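Local atomic coordinates of cytochrome c-550 (Paracoccus denitrificans, PDB entry 1COT), a protein that probably carries electrons between redox partners, using the iron of a covalently attached heme c. Residues A[10-15]-A[19-24]; A[74-79]-A[110-115]. One frame throughout, in Å; residues are numbered along the deposited sequence.

How the interactions relate
Both contacts lie in the interior and both touch the heme, but they hold different elements. Interaction 1 joins residues close in sequence: the segment 10-15, on helix 5-11, meets the segment 19-24, and its chemistry is mixed, with a covalent thioether, an iron ligand, a backbone hydrogen bond and an aromatic-aliphatic pair. Interaction 2 brings together the distant helices 73-81 and 108-117 through aliphatic side chains, with no hydrogen bond across; Ile77 makes its outer edge. The two meet where helix 108-117 lies against the first: Ile21 CD1 sits 3.5 Å from Phe114 CE2, and Phe12 CE1 packs on Leu115 CD2 at 3.9 Å.

Interaction 1 of 2, residues A[10-15]-A[19-24]; sequences KEFNKC and HMIQAP. With HEC (heme c), chain B.
Phe12, Cys15, His19 and Ile21 form a buried contact between residues 12-15, which carry on from helix 5-11, and the chain running from the iron ligand into the short strand 21-22. Cys15 O accepts a hydrogen bond from His19 N at 3.0 Å. The N-H...O angle of 138° shows the bend, and the donor is tilted somewhat from the carbonyl plane. This bond closes the loop between the two heme-binding residues. Cys15 SG is bonded covalently to HEC CAB at 1.8 Å. His19 NE2 binds HEC FE, the heme iron, at 1.9 Å. With CG anti to its carbonyl carbon (chi1 -68°), His19 points its ring at the metal, while its ND1 gives a hydrogen bond to Pro37 O, which fixes the ring's rotation. Met100 SD is the other axial ligand.

The Phe12 ring is contacted on both faces and at its edge. Ile21 CD1 lies over one face, offset toward the rim, in a CH-pi contact 4.1 Å from the ring centroid, and Ile21 CG1 touches Phe12 CZ at 3.8 Å. Cys15 CB sits over the opposite face, toward the rim. At the ring edge, near its plane, His19 O approaches Phe12 CE2 to 3.6 Å. The ring reaches this slot because Phe12 CG stands anti to the backbone N (chi1 -159°). An alanine here would remove the ring that Ile21 CD1 lies on and would probably open a gap between Ile21, Cys15 and the His19 carbonyl. Val111 and Leu115 of helix 108-117 also pack on Phe12.

Together with Cys18, the second covalent attachment, Cys15 and His19 make up the Cys-X-X-Cys-His heme-attachment motif characteristic of c-type cytochromes.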
ATOM      1  N   LYS A  10      -7.455   6.951 -11.761  1.00 13.43           N
ATOM      2  CA  LYS A  10      -8.585   6.165 -12.216  1.00 17.76           C
ATOM      3  C   LYS A  10      -8.408   4.738 -11.712  1.00 12.89           C
ATOM      4  O   LYS A  10      -9.356   4.084 -11.279  1.00 13.78           O
ATOM      5  CB  LYS A  10      -8.620   6.075 -13.727  1.00 14.94           C
ATOM      6  CG  LYS A  10      -8.943   7.369 -14.436  1.00 40.68           C
ATOM      7  CD  LYS A  10      -9.072   7.116 -15.923  1.00100.00           C
ATOM      8  CE  LYS A  10      -8.120   7.959 -16.751  1.00 53.56           C
ATOM      9  NZ  LYS A  10      -8.812   8.725 -17.799  1.00 94.25           N
ATOM     10  N   GLU A  11      -7.181   4.231 -11.773  1.00 10.48           N
ATOM     11  CA  GLU A  11      -6.922   2.875 -11.306  1.00 16.62           C
ATOM     12  C   GLU A  11      -7.294   2.712  -9.836  1.00 15.55           C
ATOM     13  O   GLU A  11      -7.713   1.649  -9.374  1.00 14.71           O
ATOM     14  CB  GLU A  11      -5.423   2.492 -11.441  1.00 13.87           C
ATOM     15  CG  GLU A  11      -4.871   2.315 -12.866  1.00 13.74           C
ATOM     16  CD  GLU A  11      -5.573   1.307 -13.728  1.00 29.40           C
ATOM     17  OE1 GLU A  11      -6.415   0.523 -13.093  1.00 23.48           O
ATOM     18  OE2 GLU A  11      -5.369   1.208 -14.929  1.00 46.34           O
ATOM     19  N   PHE A  12      -7.137   3.807  -9.092  1.00 13.30           N
ATOM     20  CA  PHE A  12      -7.434   3.866  -7.671  1.00 14.70           C
ATOM     21  C   PHE A  12      -8.875   3.523  -7.366  1.00 13.33           C
ATOM     22  O   PHE A  12      -9.229   3.178  -6.235  1.00 13.98           O
ATOM     23  CB  PHE A  12      -7.019   5.211  -7.056  1.00 11.22           C
ATOM     24  CG  PHE A  12      -6.863   5.035  -5.576  1.00 13.24           C
ATOM     25  CD1 PHE A  12      -5.714   4.441  -5.065  1.00 11.89           C
ATOM     26  CD2 PHE A  12      -7.880   5.440  -4.711  1.00 13.85           C
ATOM     27  CE1 PHE A  12      -5.597   4.271  -3.685  1.00 16.43           C
ATOM     28  CE2 PHE A  12      -7.757   5.277  -3.332  1.00 12.27           C
ATOM     29  CZ  PHE A  12      -6.605   4.685  -2.813  1.00 13.17           C
ATOM     30  N   ASN A  13      -9.740   3.597  -8.386  1.00 11.36           N
ATOM     31  CA  ASN A  13     -11.115   3.246  -8.148  1.00 11.57           C
ATOM     32  C   ASN A  13     -11.200   1.789  -7.723  1.00 14.26           C
ATOM     33  O   ASN A  13     -12.178   1.373  -7.102  1.00 16.52           O
ATOM     34  CB  ASN A  13     -12.027   3.490  -9.345  1.00 20.92           C
ATOM     35  CG  ASN A  13     -12.249   4.976  -9.542  1.00 26.05           C
ATOM     36  OD1 ASN A  13     -12.348   5.740  -8.567  1.00 29.76           O
ATOM     37  ND2 ASN A  13     -12.294   5.386 -10.803  1.00 26.05           N
ATOM     38  N   LYS A  14     -10.176   1.002  -8.044  1.00 14.10           N
ATOM     39  CA  LYS A  14     -10.170  -0.403  -7.657  1.00 14.77           C
ATOM     40  C   LYS A  14      -9.778  -0.545  -6.204  1.00 21.67           C
ATOM     41  O   LYS A  14     -10.031  -1.582  -5.573  1.00 24.00           O
ATOM     42  CB  LYS A  14      -9.091  -1.166  -8.418  1.00 17.34           C
ATOM     43  CG  LYS A  14      -9.628  -1.690  -9.721  1.00 27.89           C
ATOM     44  CD  LYS A  14      -8.940  -1.019 -10.883  1.00 26.19           C
ATOM     45  CE  LYS A  14      -9.589  -1.450 -12.177  1.00 34.55           C
ATOM     46  NZ  LYS A  14      -9.191  -0.579 -13.281  1.00 31.42           N
ATOM     47  N   CYS A  15      -9.134   0.481  -5.662  1.00 11.98           N
ATOM     48  CA  CYS A  15      -8.664   0.430  -4.285  1.00 12.39           C
ATOM     49  C   CYS A  15      -9.527   1.123  -3.271  1.00 17.31           C
ATOM     50  O   CYS A  15      -9.523   0.791  -2.084  1.00 11.82           O
ATOM     51  CB  CYS A  15      -7.333   1.190  -4.197  1.00  8.29           C
ATOM     52  SG  CYS A  15      -6.198   0.723  -5.533  1.00 13.59           S
ATOM     53  N   HIS A  19      -9.555   1.601   0.802  1.00 11.40           N
ATOM     54  CA  HIS A  19      -8.564   2.591   1.170  1.00 12.75           C
ATOM     55  C   HIS A  19      -8.944   4.014   0.794  1.00 18.12           C
ATOM     56  O   HIS A  19      -9.367   4.277  -0.323  1.00 14.52           O
ATOM     57  CB  HIS A  19      -7.288   2.274   0.338  1.00  9.08           C
ATOM     58  CG  HIS A  19      -6.549   1.005   0.643  1.00  9.11           C
ATOM     59  ND1 HIS A  19      -5.822   0.854   1.811  1.00  8.70           N
ATOM     60  CD2 HIS A  19      -6.408  -0.143  -0.075  1.00  9.14           C
ATOM     61  CE1 HIS A  19      -5.266  -0.349   1.787  1.00 10.36           C
ATOM     62  NE2 HIS A  19      -5.606  -0.977   0.671  1.00  9.66           N
ATOM     63  N   MET A  20      -8.677   4.934   1.700  1.00 16.74           N
ATOM     64  CA  MET A  20      -8.930   6.320   1.408  1.00 12.44           C
ATOM     65  C   MET A  20      -7.549   6.964   1.301  1.00 15.52           C
ATOM     66  O   MET A  20      -6.529   6.331   1.577  1.00 12.26           O
ATOM     67  CB  MET A  20      -9.695   6.948   2.585  1.00 16.04           C
ATOM     68  CG  MET A  20      -8.809   7.102   3.821  1.00 16.52           C
ATOM     69  SD  MET A  20      -9.629   7.871   5.244  1.00 22.96           S
ATOM     70  CE  MET A  20     -10.788   6.560   5.705  1.00 35.16           C
ATOM     71  N   ILE A  21      -7.517   8.223   0.908  1.00 10.88           N
ATOM     72  CA  ILE A  21      -6.291   9.000   0.819  1.00 10.08           C
ATOM     73  C   ILE A  21      -6.691  10.260   1.595  1.00 10.67           C
ATOM     74  O   ILE A  21      -7.425  11.088   1.062  1.00 13.44           O
ATOM     75  CB  ILE A  21      -5.806   9.309  -0.606  1.00 15.04           C
ATOM     76  CG1 ILE A  21      -5.418   7.984  -1.276  1.00 11.39           C
ATOM     77  CG2 ILE A  21      -4.583  10.224  -0.545  1.00 10.62           C
ATOM     78  CD1 ILE A  21      -4.830   8.188  -2.671  1.00 13.41           C
ATOM     79  N   GLN A  22      -6.283  10.404   2.854  1.00  9.28           N
ATOM     80  CA  GLN A  22      -6.648  11.565   3.658  1.00 12.87           C
ATOM     81  C   GLN A  22      -5.426  12.173   4.311  1.00 16.01           C
ATOM     82  O   GLN A  22      -4.633  11.479   4.953  1.00 13.24           O
ATOM     83  CB  GLN A  22      -7.659  11.158   4.735  1.00 15.84           C
ATOM     84  CG  GLN A  22      -8.242  12.320   5.561  1.00 16.93           C
ATOM     85  CD  GLN A  22      -9.076  11.722   6.675  1.00 17.42           C
ATOM     86  OE1 GLN A  22      -8.543  11.334   7.722  1.00 25.06           O
ATOM     87  NE2 GLN A  22     -10.381  11.608   6.437  1.00 20.82           N
ATOM     88  N   ALA A  23      -5.295  13.480   4.107  1.00 13.36           N
ATOM     89  CA  ALA A  23      -4.189  14.244   4.631  1.00 14.75           C
ATOM     90  C   ALA A  23      -4.250  14.253   6.139  1.00 10.80           C
ATOM     91  O   ALA A  23      -5.306  14.061   6.741  1.00 14.57           O
ATOM     92  CB  ALA A  23      -4.169  15.637   4.030  1.00 15.27           C
ATOM     93  N   PRO A  24      -3.083  14.467   6.722  1.00 16.65           N
ATOM     94  CA  PRO A  24      -2.952  14.490   8.159  1.00 24.53           C
ATOM     95  C   PRO A  24      -3.879  15.476   8.836  1.00 32.03           C
ATOM     96  O   PRO A  24      -4.310  15.256   9.969  1.00 26.90           O
ATOM     97  CB  PRO A  24      -1.467  14.642   8.493  1.00 25.58           C
ATOM     98  CG  PRO A  24      -0.728  14.419   7.180  1.00 25.29           C
ATOM     99  CD  PRO A  24      -1.756  14.543   6.057  1.00 20.81           C
TER
HETATM  100 FE   HEC B 130      -4.858  -2.636   0.035  1.00 11.12          FE
HETATM  101  CHA HEC B 130      -2.914  -2.890   2.764  1.00  9.37           C
HETATM  102  CHB HEC B 130      -2.428  -0.959  -1.574  1.00 14.03           C
HETATM  103  CHC HEC B 130      -6.822  -2.386  -2.725  1.00  9.34           C
HETATM  104  CHD HEC B 130      -7.386  -4.200   1.650  1.00 11.80           C
HETATM  105  NA  HEC B 130      -3.033  -2.049   0.476  1.00  8.46           N
HETATM  106  C1A HEC B 130      -2.402  -2.251   1.698  1.00  8.80           C
HETATM  107  C2A HEC B 130      -1.080  -1.667   1.648  1.00 10.51           C
HETATM  108  C3A HEC B 130      -0.918  -1.116   0.432  1.00 12.26           C
HETATM  109  C4A HEC B 130      -2.131  -1.351  -0.286  1.00  9.42           C
HETATM  110  CMA HEC B 130       0.289  -0.391  -0.116  1.00 10.82           C
HETATM  111  CAA HEC B 130      -0.088  -1.694   2.779  1.00  7.76           C
HETATM  112  CBA HEC B 130      -0.256  -0.416   3.616  1.00 14.97           C
HETATM  113  CGA HEC B 130       0.742  -0.208   4.759  1.00 10.37           C
HETATM  114  O1A HEC B 130       0.311   0.577   5.558  1.00 14.30           O
HETATM  115  O2A HEC B 130       1.823  -0.732   4.877  1.00 11.72           O
HETATM  116  NB  HEC B 130      -4.683  -1.873  -1.771  1.00 10.52           N
HETATM  117  C1B HEC B 130      -3.604  -1.168  -2.206  1.00  9.51           C
HETATM  118  C2B HEC B 130      -3.869  -0.728  -3.541  1.00  9.38           C
HETATM  119  C3B HEC B 130      -5.088  -1.144  -3.847  1.00 12.95           C
HETATM  120  C4B HEC B 130      -5.584  -1.859  -2.752  1.00 11.42           C
HETATM  121  CMB HEC B 130      -2.847   0.051  -4.389  1.00  9.42           C
HETATM  122  CAB HEC B 130      -5.742  -1.021  -5.164  1.00 15.18           C
HETATM  123  CBB HEC B 130      -5.107  -1.552  -6.418  1.00 10.36           C
HETATM  124  NC  HEC B 130      -6.666  -3.178  -0.461  1.00 10.15           N
HETATM  125  C1C HEC B 130      -7.342  -2.989  -1.637  1.00 10.49           C
HETATM  126  C2C HEC B 130      -8.685  -3.522  -1.547  1.00 10.71           C
HETATM  127  C3C HEC B 130      -8.837  -4.019  -0.300  1.00 10.48           C
HETATM  128  C4C HEC B 130      -7.594  -3.790   0.369  1.00  8.19           C
HETATM  129  CMC HEC B 130      -9.710  -3.508  -2.675  1.00 13.40           C
HETATM  130  CAC HEC B 130     -10.032  -4.673   0.340  1.00 12.59           C
HETATM  131  CBC HEC B 130     -11.069  -5.542  -0.297  1.00  9.65           C
HETATM  132  ND  HEC B 130      -5.095  -3.430   1.841  1.00 11.41           N
HETATM  133  C1D HEC B 130      -6.235  -4.022   2.321  1.00  8.97           C
HETATM  134  C2D HEC B 130      -6.003  -4.443   3.691  1.00  8.71           C
HETATM  135  C3D HEC B 130      -4.749  -4.045   3.980  1.00  8.09           C
HETATM  136  C4D HEC B 130      -4.179  -3.436   2.832  1.00 13.02           C
HETATM  137  CMD HEC B 130      -6.986  -5.172   4.578  1.00 11.55           C
HETATM  138  CAD HEC B 130      -4.007  -4.335   5.226  1.00 11.73           C
HETATM  139  CBD HEC B 130      -3.228  -5.634   4.851  1.00 14.11           C
HETATM  140  CGD HEC B 130      -2.698  -6.469   5.955  1.00 21.69           C
HETATM  141  O1D HEC B 130      -2.721  -6.156   7.122  1.00 12.72           O
HETATM  142  O2D HEC B 130      -2.181  -7.554   5.585  1.00 13.49           O

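Interaction 2 of 2, residues A[74-79]-A[110-115]. With HEC (heme c), chain B.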
ATOM      1  N   ALA A  74       8.931   0.731  -6.253  1.00 14.14           N
ATOM      2  CA  ALA A  74       9.165  -0.605  -6.776  1.00 13.56           C
ATOM      3  C   ALA A  74       8.538  -1.691  -5.915  1.00 13.28           C
ATOM      4  O   ALA A  74       7.900  -2.616  -6.411  1.00 15.98           O
ATOM      5  CB  ALA A  74      10.655  -0.856  -6.917  1.00 15.35           C
ATOM      6  N   ASP A  75       8.717  -1.568  -4.605  1.00 14.43           N
ATOM      7  CA  ASP A  75       8.163  -2.539  -3.690  1.00 11.20           C
ATOM      8  C   ASP A  75       6.652  -2.493  -3.738  1.00 12.37           C
ATOM      9  O   ASP A  75       5.979  -3.516  -3.662  1.00 11.52           O
ATOM     10  CB  ASP A  75       8.629  -2.189  -2.276  1.00 18.11           C
ATOM     11  CG  ASP A  75       9.980  -2.750  -1.978  1.00 37.07           C
ATOM     12  OD1 ASP A  75      10.558  -3.264  -3.032  1.00 31.35           O
ATOM     13  OD2 ASP A  75      10.478  -2.748  -0.878  1.00 39.32           O
ATOM     14  N   LEU A  76       6.123  -1.278  -3.847  1.00  8.60           N
ATOM     15  CA  LEU A  76       4.685  -1.127  -3.897  1.00  9.73           C
ATOM     16  C   LEU A  76       4.130  -1.819  -5.135  1.00 11.48           C
ATOM     17  O   LEU A  76       3.104  -2.502  -5.065  1.00 10.96           O
ATOM     18  CB  LEU A  76       4.208   0.335  -3.817  1.00 13.68           C
ATOM     19  CG  LEU A  76       4.299   0.997  -2.436  1.00 12.27           C
ATOM     20  CD1 LEU A  76       4.305   2.513  -2.601  1.00  9.18           C
ATOM     21  CD2 LEU A  76       3.105   0.581  -1.574  1.00 12.53           C
ATOM     22  N   ILE A  77       4.804  -1.659  -6.269  1.00  9.97           N
ATOM     23  CA  ILE A  77       4.354  -2.291  -7.486  1.00  9.94           C
ATOM     24  C   ILE A  77       4.355  -3.796  -7.295  1.00 10.28           C
ATOM     25  O   ILE A  77       3.409  -4.492  -7.668  1.00 11.52           O
ATOM     26  CB  ILE A  77       5.321  -1.891  -8.585  1.00 12.65           C
ATOM     27  CG1 ILE A  77       4.952  -0.485  -9.051  1.00 11.45           C
ATOM     28  CG2 ILE A  77       5.250  -2.876  -9.743  1.00 13.24           C
ATOM     29  CD1 ILE A  77       6.033   0.120  -9.944  1.00 12.86           C
ATOM     30  N   GLU A  78       5.427  -4.308  -6.697  1.00  9.60           N
ATOM     31  CA  GLU A  78       5.505  -5.733  -6.483  1.00 11.54           C
ATOM     32  C   GLU A  78       4.408  -6.259  -5.565  1.00 18.95           C
ATOM     33  O   GLU A  78       3.700  -7.217  -5.884  1.00 12.27           O
ATOM     34  CB  GLU A  78       6.910  -6.122  -6.031  1.00 11.88           C
ATOM     35  CG  GLU A  78       7.177  -7.631  -6.116  1.00 19.04           C
ATOM     36  CD  GLU A  78       8.553  -7.910  -5.590  1.00 16.66           C
ATOM     37  OE1 GLU A  78       9.355  -7.027  -5.326  1.00 22.06           O
ATOM     38  OE2 GLU A  78       8.808  -9.185  -5.431  1.00 18.95           O
ATOM     39  N   TYR A  79       4.244  -5.602  -4.430  1.00 11.87           N
ATOM     40  CA  TYR A  79       3.232  -5.985  -3.466  1.00 11.70           C
ATOM     41  C   TYR A  79       1.800  -5.960  -4.006  1.00 14.24           C
ATOM     42  O   TYR A  79       1.040  -6.914  -3.797  1.00 12.56           O
ATOM     43  CB  TYR A  79       3.358  -5.040  -2.273  1.00 12.72           C
ATOM     44  CG  TYR A  79       2.283  -5.216  -1.235  1.00 11.56           C
ATOM     45  CD1 TYR A  79       2.403  -6.226  -0.283  1.00  9.61           C
ATOM     46  CD2 TYR A  79       1.176  -4.361  -1.201  1.00 12.33           C
ATOM     47  CE1 TYR A  79       1.396  -6.364   0.676  1.00 13.43           C
ATOM     48  CE2 TYR A  79       0.159  -4.483  -0.250  1.00  9.03           C
ATOM     49  CZ  TYR A  79       0.296  -5.501   0.693  1.00 12.83           C
ATOM     50  OH  TYR A  79      -0.677  -5.652   1.643  1.00 13.29           O
ATOM     51  N   ASP A 110       1.024   2.887 -12.652  1.00 13.20           N
ATOM     52  CA  ASP A 110       0.181   4.064 -12.687  1.00 10.02           C
ATOM     53  C   ASP A 110      -0.416   4.328 -11.325  1.00 11.57           C
ATOM     54  O   ASP A 110      -0.376   5.434 -10.809  1.00 11.61           O
ATOM     55  CB  ASP A 110      -0.971   3.840 -13.662  1.00  9.38           C
ATOM     56  CG  ASP A 110      -0.531   3.710 -15.083  1.00 16.84           C
ATOM     57  OD1 ASP A 110       0.612   4.273 -15.363  1.00 15.09           O
ATOM     58  OD2 ASP A 110      -1.199   3.126 -15.907  1.00 22.24           O
ATOM     59  N   VAL A 111      -0.984   3.275 -10.735  1.00 11.67           N
ATOM     60  CA  VAL A 111      -1.571   3.466  -9.426  1.00 13.72           C
ATOM     61  C   VAL A 111      -0.492   3.881  -8.433  1.00 11.80           C
ATOM     62  O   VAL A 111      -0.714   4.732  -7.574  1.00 12.03           O
ATOM     63  CB  VAL A 111      -2.486   2.330  -8.963  1.00 16.21           C
ATOM     64  CG1 VAL A 111      -1.678   1.148  -8.441  1.00 14.83           C
ATOM     65  CG2 VAL A 111      -3.431   2.832  -7.881  1.00 17.70           C
ATOM     66  N   VAL A 112       0.701   3.294  -8.549  1.00  9.94           N
ATOM     67  CA  VAL A 112       1.771   3.656  -7.640  1.00 14.73           C
ATOM     68  C   VAL A 112       2.180   5.115  -7.834  1.00 16.84           C
ATOM     69  O   VAL A 112       2.463   5.833  -6.876  1.00 12.20           O
ATOM     70  CB  VAL A 112       2.912   2.645  -7.659  1.00 14.40           C
ATOM     71  CG1 VAL A 112       4.125   3.193  -6.915  1.00 14.45           C
ATOM     72  CG2 VAL A 112       2.446   1.352  -7.021  1.00 12.22           C
ATOM     73  N   ALA A 113       2.190   5.562  -9.085  1.00 11.49           N
ATOM     74  CA  ALA A 113       2.541   6.942  -9.389  1.00 11.21           C
ATOM     75  C   ALA A 113       1.566   7.897  -8.698  1.00 14.07           C
ATOM     76  O   ALA A 113       1.934   8.956  -8.198  1.00 12.46           O
ATOM     77  CB  ALA A 113       2.537   7.177 -10.897  1.00 11.25           C
ATOM     78  N   PHE A 114       0.303   7.520  -8.670  1.00 10.79           N
ATOM     79  CA  PHE A 114      -0.695   8.338  -8.041  1.00 10.75           C
ATOM     80  C   PHE A 114      -0.485   8.327  -6.538  1.00 13.01           C
ATOM     81  O   PHE A 114      -0.687   9.339  -5.878  1.00 11.89           O
ATOM     82  CB  PHE A 114      -2.044   7.721  -8.352  1.00 11.29           C
ATOM     83  CG  PHE A 114      -3.178   8.436  -7.703  1.00 10.92           C
ATOM     84  CD1 PHE A 114      -3.496   9.742  -8.077  1.00 13.06           C
ATOM     85  CD2 PHE A 114      -3.939   7.747  -6.765  1.00  7.83           C
ATOM     86  CE1 PHE A 114      -4.584  10.405  -7.503  1.00 12.40           C
ATOM     87  CE2 PHE A 114      -5.036   8.394  -6.196  1.00 14.10           C
ATOM     88  CZ  PHE A 114      -5.338   9.704  -6.566  1.00 13.81           C
ATOM     89  N   LEU A 115      -0.103   7.174  -5.980  1.00 11.37           N
ATOM     90  CA  LEU A 115       0.131   7.124  -4.553  1.00  9.34           C
ATOM     91  C   LEU A 115       1.302   8.049  -4.242  1.00 11.89           C
ATOM     92  O   LEU A 115       1.320   8.725  -3.216  1.00 12.38           O
ATOM     93  CB  LEU A 115       0.497   5.700  -4.123  1.00 13.46           C
ATOM     94  CG  LEU A 115      -0.692   4.767  -4.269  1.00 12.06           C
ATOM     95  CD1 LEU A 115      -0.262   3.366  -3.864  1.00 16.29           C
ATOM     96  CD2 LEU A 115      -1.831   5.228  -3.362  1.00 14.09           C
TER
HETATM   97 FE   HEC B 130      -4.858  -2.636   0.035  1.00 11.12          FE
HETATM   98  CHA HEC B 130      -2.914  -2.890   2.764  1.00  9.37           C
HETATM   99  CHB HEC B 130      -2.428  -0.959  -1.574  1.00 14.03           C
HETATM  100  CHC HEC B 130      -6.822  -2.386  -2.725  1.00  9.34           C
HETATM  101  CHD HEC B 130      -7.386  -4.200   1.650  1.00 11.80           C
HETATM  102  NA  HEC B 130      -3.033  -2.049   0.476  1.00  8.46           N
HETATM  103  C1A HEC B 130      -2.402  -2.251   1.698  1.00  8.80           C
HETATM  104  C2A HEC B 130      -1.080  -1.667   1.648  1.00 10.51           C
HETATM  105  C3A HEC B 130      -0.918  -1.116   0.432  1.00 12.26           C
HETATM  106  C4A HEC B 130      -2.131  -1.351  -0.286  1.00  9.42           C
HETATM  107  CMA HEC B 130       0.289  -0.391  -0.116  1.00 10.82           C
HETATM  108  CAA HEC B 130      -0.088  -1.694   2.779  1.00  7.76           C
HETATM  109  CBA HEC B 130      -0.256  -0.416   3.616  1.00 14.97           C
HETATM  110  CGA HEC B 130       0.742  -0.208   4.759  1.00 10.37           C
HETATM  111  O1A HEC B 130       0.311   0.577   5.558  1.00 14.30           O
HETATM  112  O2A HEC B 130       1.823  -0.732   4.877  1.00 11.72           O
HETATM  113  NB  HEC B 130      -4.683  -1.873  -1.771  1.00 10.52           N
HETATM  114  C1B HEC B 130      -3.604  -1.168  -2.206  1.00  9.51           C
HETATM  115  C2B HEC B 130      -3.869  -0.728  -3.541  1.00  9.38           C
HETATM  116  C3B HEC B 130      -5.088  -1.144  -3.847  1.00 12.95           C
HETATM  117  C4B HEC B 130      -5.584  -1.859  -2.752  1.00 11.42           C
HETATM  118  CMB HEC B 130      -2.847   0.051  -4.389  1.00  9.42           C
HETATM  119  CAB HEC B 130      -5.742  -1.021  -5.164  1.00 15.18           C
HETATM  120  CBB HEC B 130      -5.107  -1.552  -6.418  1.00 10.36           C
HETATM  121  NC  HEC B 130      -6.666  -3.178  -0.461  1.00 10.15           N
HETATM  122  C1C HEC B 130      -7.342  -2.989  -1.637  1.00 10.49           C
HETATM  123  C2C HEC B 130      -8.685  -3.522  -1.547  1.00 10.71           C
HETATM  124  C3C HEC B 130      -8.837  -4.019  -0.300  1.00 10.48           C
HETATM  125  C4C HEC B 130      -7.594  -3.790   0.369  1.00  8.19           C
HETATM  126  CMC HEC B 130      -9.710  -3.508  -2.675  1.00 13.40           C
HETATM  127  CAC HEC B 130     -10.032  -4.673   0.340  1.00 12.59           C
HETATM  128  CBC HEC B 130     -11.069  -5.542  -0.297  1.00  9.65           C
HETATM  129  ND  HEC B 130      -5.095  -3.430   1.841  1.00 11.41           N
HETATM  130  C1D HEC B 130      -6.235  -4.022   2.321  1.00  8.97           C
HETATM  131  C2D HEC B 130      -6.003  -4.443   3.691  1.00  8.71           C
HETATM  132  C3D HEC B 130      -4.749  -4.045   3.980  1.00  8.09           C
HETATM  133  C4D HEC B 130      -4.179  -3.436   2.832  1.00 13.02           C
HETATM  134  CMD HEC B 130      -6.986  -5.172   4.578  1.00 11.55           C
HETATM  135  CAD HEC B 130      -4.007  -4.335   5.226  1.00 11.73           C
HETATM  136  CBD HEC B 130      -3.228  -5.634   4.851  1.00 14.11           C
HETATM  137  CGD HEC B 130      -2.698  -6.469   5.955  1.00 21.69           C
HETATM  138  O1D HEC B 130      -2.721  -6.156   7.122  1.00 12.72           O
HETATM  139  O2D HEC B 130      -2.181  -7.554   5.585  1.00 13.49           O
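Val112 of helix 108-117 inserts one methyl, CG2, between Leu76 and Ile77 of helix 73-81, and the closest contacts between 74-79 and 110-115 are made by this one methyl. CG2 comes to 3.8 Å from Leu76 CB and 3.7 Å from Ile77 CG1. Its other methyl, CG1, stands anti to the backbone N (chi1 169°), a rotation that puts CG2 anti to the carbonyl carbon and within van der Waals reach of both partners. The side chains of Ile77 and Val112 cross at about a right angle, and the Ile77 atom met is the CG1 methylene, whereas Leu76 meets the valine most closely through CB. The backbones come close here, with Ile77 CA and Val112 CA 6.5 Å apart.

Beyond CB, Leu76 turns from the valine to the heme: with CG anti to its carbonyl carbon (chi1 -74°), its CD2 methyl presses tightly on HEC CMA, 3.3 Å away. One turn on, Tyr79 takes a different rotation and carries its ring to the same pyrrole, where Tyr79 CE2 lies 3.6 Å from HEC C3A. Trp86 meets that ring edge-to-face, and Trp71 packs against it as well.

Helix 73-81 thus lies along the heme edge and against helix 108-117, with Ile77 also touching Gln108 and Ala109 there. Helix 108-117 in turn rests on helix 5-11 through Val111 and Phe114, while Glu78 ties helix 73-81 to helix 83-91 by a salt bridge to Lys89.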